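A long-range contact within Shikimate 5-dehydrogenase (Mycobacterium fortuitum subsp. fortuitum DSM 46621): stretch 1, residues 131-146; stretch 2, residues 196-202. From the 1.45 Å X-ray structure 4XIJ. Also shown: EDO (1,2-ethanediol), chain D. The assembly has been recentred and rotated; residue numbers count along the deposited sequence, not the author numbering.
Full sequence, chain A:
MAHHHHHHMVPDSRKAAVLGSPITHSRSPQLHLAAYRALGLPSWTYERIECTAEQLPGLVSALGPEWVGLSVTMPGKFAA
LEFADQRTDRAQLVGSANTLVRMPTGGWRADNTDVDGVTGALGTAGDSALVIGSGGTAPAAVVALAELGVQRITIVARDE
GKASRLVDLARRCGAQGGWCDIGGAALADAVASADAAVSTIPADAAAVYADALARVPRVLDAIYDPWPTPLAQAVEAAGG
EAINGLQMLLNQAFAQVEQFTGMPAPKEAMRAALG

Stretch 1 (131-146) VIGSGGTAPAAVVALA
Stretch 2 196-202: AAVSTIP

The contact is anchored on the carbonyl oxygen of I132, which accepts two hydrogen bonds from one residue: T200 OG1 donates to I132 O at 2.7 Å, and T200 N donates to I132 O at 2.9 Å with an N-H...O angle of 163°. The third direct bond runs from I132 N to V198 O, 2.8 Å long and nearly linear at 172°. I132 thus offers both backbone polar groups to the other stretch, and its partners V198 and T200 flank S199, as expected for parallel strands.

The register agrees. V131 pairs with V198 (CA-CA 5.0 Å) and I132 with S199 (CA-CA 4.5 Å), both as parallel bridges, with strand torsions of -110/122 at V131, -115/119 at V198, -95/119 at I132 and -100/118 at S199. V198 O also receives a CA-H...O contact from V131 CA at 3.5 Å, with an angle of 140° at the hydrogen.

Beyond the strands, T200 turns to phi/psi -104/2 and adopts chi1 70° (p). Its OG1 also accepts a hydrogen bond from a water at 2.7 Å, and that water accepts one from G135 N at 2.8 Å, so the threonine hydroxyl ties the strand end to the following loop. T137, also p (69°), brings its OG1 to 3.3 Å from T200 CB.

G133, at phi/psi 103/165, has no room for a side chain: an ideal CB would lie 2.5 Å from T200 OG1 and 2.6 Å from I201 CG2, and these torsions alone would jam it against the preceding carbonyl. Its CA instead approaches I201 CG2 to 3.5 Å.

A type I turn from G135 to A138, closed by A138 N to G135 O at 3.0 Å, leads into the helix of 138-146. From that helix A141 and L145, one turn apart, point toward the strand and meet V198, which is t (-179°). A141 CB lies 4.2 Å from V198 CG1; L145 (chi1 -71°, chi2 169°) places CD2 4.3 Å from V198 CG2. The small alanine and longer leucine both fit this buried apolar layer, on the sheet face shared by V131 (t) and V198.

The face carrying I132 and S199 is packed differently. I132 is m, m; I132 CG2 lies 3.9 Å from I201 CD1, with I201 at chi1 65° and chi2 176°, and I132 CD1 lies 4.4 Å from A197 CB. S199, at chi1 -176°, lies beside it, with OG 3.8 Å from I132 CB. In all, 489 Å² is buried, counting both sides.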

# COMPACT_ATOMS: atom_id res chain seq x y z
N VAL A 131 -14.40 -0.20 -1.52
CA VAL A 131 -13.23 0.51 -2.02
C VAL A 131 -13.79 1.75 -2.69
O VAL A 131 -14.66 1.67 -3.59
CB VAL A 131 -12.41 -0.33 -2.99
CG1 VAL A 131 -11.28 0.48 -3.59
CG2 VAL A 131 -11.88 -1.55 -2.28
N ILE A 132 -13.36 2.93 -2.23
CA ILE A 132 -13.83 4.17 -2.87
C ILE A 132 -12.77 4.57 -3.91
O ILE A 132 -11.63 4.86 -3.53
CB ILE A 132 -14.03 5.35 -1.86
CG1 ILE A 132 -14.71 4.93 -0.54
CG2 ILE A 132 -14.78 6.49 -2.55
CD1 ILE A 132 -16.03 4.26 -0.71
N GLY A 133 -13.15 4.64 -5.18
CA GLY A 133 -12.24 4.96 -6.26
C GLY A 133 -11.82 3.74 -7.06
O GLY A 133 -12.02 2.58 -6.62
N SER A 134 -11.24 3.99 -8.23
CA SER A 134 -10.86 2.93 -9.16
C SER A 134 -9.48 3.15 -9.74
O SER A 134 -9.16 2.56 -10.77
CB SER A 134 -11.88 2.79 -10.30
OG SER A 134 -11.98 4.01 -11.03
N GLY A 135 -8.65 3.97 -9.09
CA GLY A 135 -7.38 4.35 -9.66
C GLY A 135 -6.27 3.35 -9.33
O GLY A 135 -6.53 2.19 -8.97
N GLY A 136 -5.03 3.78 -9.53
CA GLY A 136 -3.89 2.88 -9.50
C GLY A 136 -3.61 2.16 -8.18
O GLY A 136 -2.91 1.14 -8.18
N THR A 137 -4.14 2.69 -7.07
CA THR A 137 -3.95 2.04 -5.78
C THR A 137 -5.07 1.12 -5.40
O THR A 137 -5.01 0.44 -4.33
CB THR A 137 -3.79 3.07 -4.60
OG1 THR A 137 -5.02 3.77 -4.35
CG2 THR A 137 -2.65 4.11 -4.90
N ALA A 138 -6.09 1.06 -6.23
CA ALA A 138 -7.25 0.23 -5.88
C ALA A 138 -6.96 -1.30 -5.93
O ALA A 138 -7.50 -2.02 -5.09
CB ALA A 138 -8.45 0.58 -6.80
N PRO A 139 -6.14 -1.80 -6.89
CA PRO A 139 -5.89 -3.25 -6.88
C PRO A 139 -5.30 -3.76 -5.58
O PRO A 139 -5.78 -4.78 -5.07
CB PRO A 139 -4.90 -3.45 -8.03
CG PRO A 139 -5.36 -2.33 -9.03
CD PRO A 139 -5.57 -1.17 -8.10
N ALA A 140 -4.34 -3.05 -5.00
CA ALA A 140 -3.80 -3.51 -3.73
C ALA A 140 -4.85 -3.51 -2.63
O ALA A 140 -4.84 -4.40 -1.75
CB ALA A 140 -2.59 -2.66 -3.31
N ALA A 141 -5.73 -2.49 -2.65
CA ALA A 141 -6.80 -2.43 -1.66
C ALA A 141 -7.74 -3.66 -1.81
O ALA A 141 -8.13 -4.26 -0.81
CB ALA A 141 -7.59 -1.13 -1.79
N VAL A 142 -8.09 -4.03 -3.04
CA VAL A 142 -8.97 -5.19 -3.28
C VAL A 142 -8.33 -6.49 -2.77
O VAL A 142 -8.97 -7.25 -2.04
CB VAL A 142 -9.32 -5.33 -4.76
CG1 VAL A 142 -10.04 -6.69 -5.05
CG2 VAL A 142 -10.22 -4.14 -5.21
N VAL A 143 -7.05 -6.70 -3.11
CA VAL A 143 -6.38 -7.94 -2.70
C VAL A 143 -6.25 -7.95 -1.16
O VAL A 143 -6.52 -8.97 -0.56
CB VAL A 143 -5.02 -8.06 -3.39
CG1 VAL A 143 -4.15 -9.17 -2.78
CG2 VAL A 143 -5.19 -8.30 -4.93
N ALA A 144 -5.92 -6.81 -0.55
CA ALA A 144 -5.87 -6.74 0.90
C ALA A 144 -7.20 -7.06 1.54
O ALA A 144 -7.24 -7.79 2.54
CB ALA A 144 -5.38 -5.36 1.35
N LEU A 145 -8.29 -6.51 1.00
CA LEU A 145 -9.59 -6.80 1.61
C LEU A 145 -9.89 -8.29 1.49
O LEU A 145 -10.42 -8.90 2.46
CB LEU A 145 -10.68 -5.92 0.97
CG LEU A 145 -10.59 -4.45 1.37
CD1 LEU A 145 -11.56 -3.64 0.45
CD2 LEU A 145 -10.91 -4.23 2.82
N ALA A 146 -9.56 -8.91 0.35
CA ALA A 146 -9.79 -10.34 0.22
C ALA A 146 -8.94 -11.11 1.25
O ALA A 146 -9.39 -12.11 1.82
CB ALA A 146 -9.47 -10.84 -1.18
N ALA A 196 -16.70 -1.67 6.61
CA ALA A 196 -15.45 -0.91 6.51
C ALA A 196 -15.33 -0.36 5.11
O ALA A 196 -15.97 -0.87 4.20
CB ALA A 196 -14.20 -1.83 6.80
N ALA A 197 -14.48 0.65 4.96
CA ALA A 197 -14.13 1.16 3.61
C ALA A 197 -12.69 1.57 3.55
O ALA A 197 -12.13 1.99 4.58
CB ALA A 197 -15.01 2.36 3.18
N VAL A 198 -12.10 1.47 2.35
CA VAL A 198 -10.80 2.05 2.04
C VAL A 198 -11.05 3.11 1.00
O VAL A 198 -11.50 2.80 -0.09
CB VAL A 198 -9.81 1.00 1.49
CG1 VAL A 198 -8.42 1.63 1.21
CG2 VAL A 198 -9.69 -0.16 2.47
N SER A 199 -10.73 4.35 1.31
CA SER A 199 -10.90 5.44 0.37
C SER A 199 -9.59 5.80 -0.30
O SER A 199 -8.60 6.15 0.37
CB SER A 199 -11.46 6.68 1.08
OG SER A 199 -11.71 7.68 0.11
N THR A 200 -9.53 5.64 -1.62
CA THR A 200 -8.30 5.82 -2.38
C THR A 200 -8.23 7.14 -3.14
O THR A 200 -7.24 7.40 -3.84
CB THR A 200 -8.10 4.66 -3.40
OG1 THR A 200 -9.07 4.76 -4.45
CG2 THR A 200 -8.20 3.29 -2.71
N ILE A 201 -9.26 7.98 -3.01
CA ILE A 201 -9.36 9.19 -3.83
C ILE A 201 -8.92 10.44 -3.03
O ILE A 201 -8.86 10.43 -1.78
CB ILE A 201 -10.80 9.38 -4.36
CG1 ILE A 201 -11.82 9.62 -3.23
CG2 ILE A 201 -11.23 8.16 -5.24
CD1 ILE A 201 -13.23 9.90 -3.79
N PRO A 202 -8.63 11.53 -3.72
CA PRO A 202 -8.17 12.73 -3.00
C PRO A 202 -9.24 13.28 -2.05
O PRO A 202 -10.47 13.10 -2.27
CB PRO A 202 -7.85 13.73 -4.14
CG PRO A 202 -7.48 12.85 -5.31
CD PRO A 202 -8.47 11.69 -5.18
C1 EDO D . -4.48 7.60 -8.34
O1 EDO D . -3.91 7.27 -7.07
C2 EDO D . -3.70 6.96 -9.48
O2 EDO D . -4.59 6.64 -10.56
O HOH W 1 -8.33 5.67 -6.86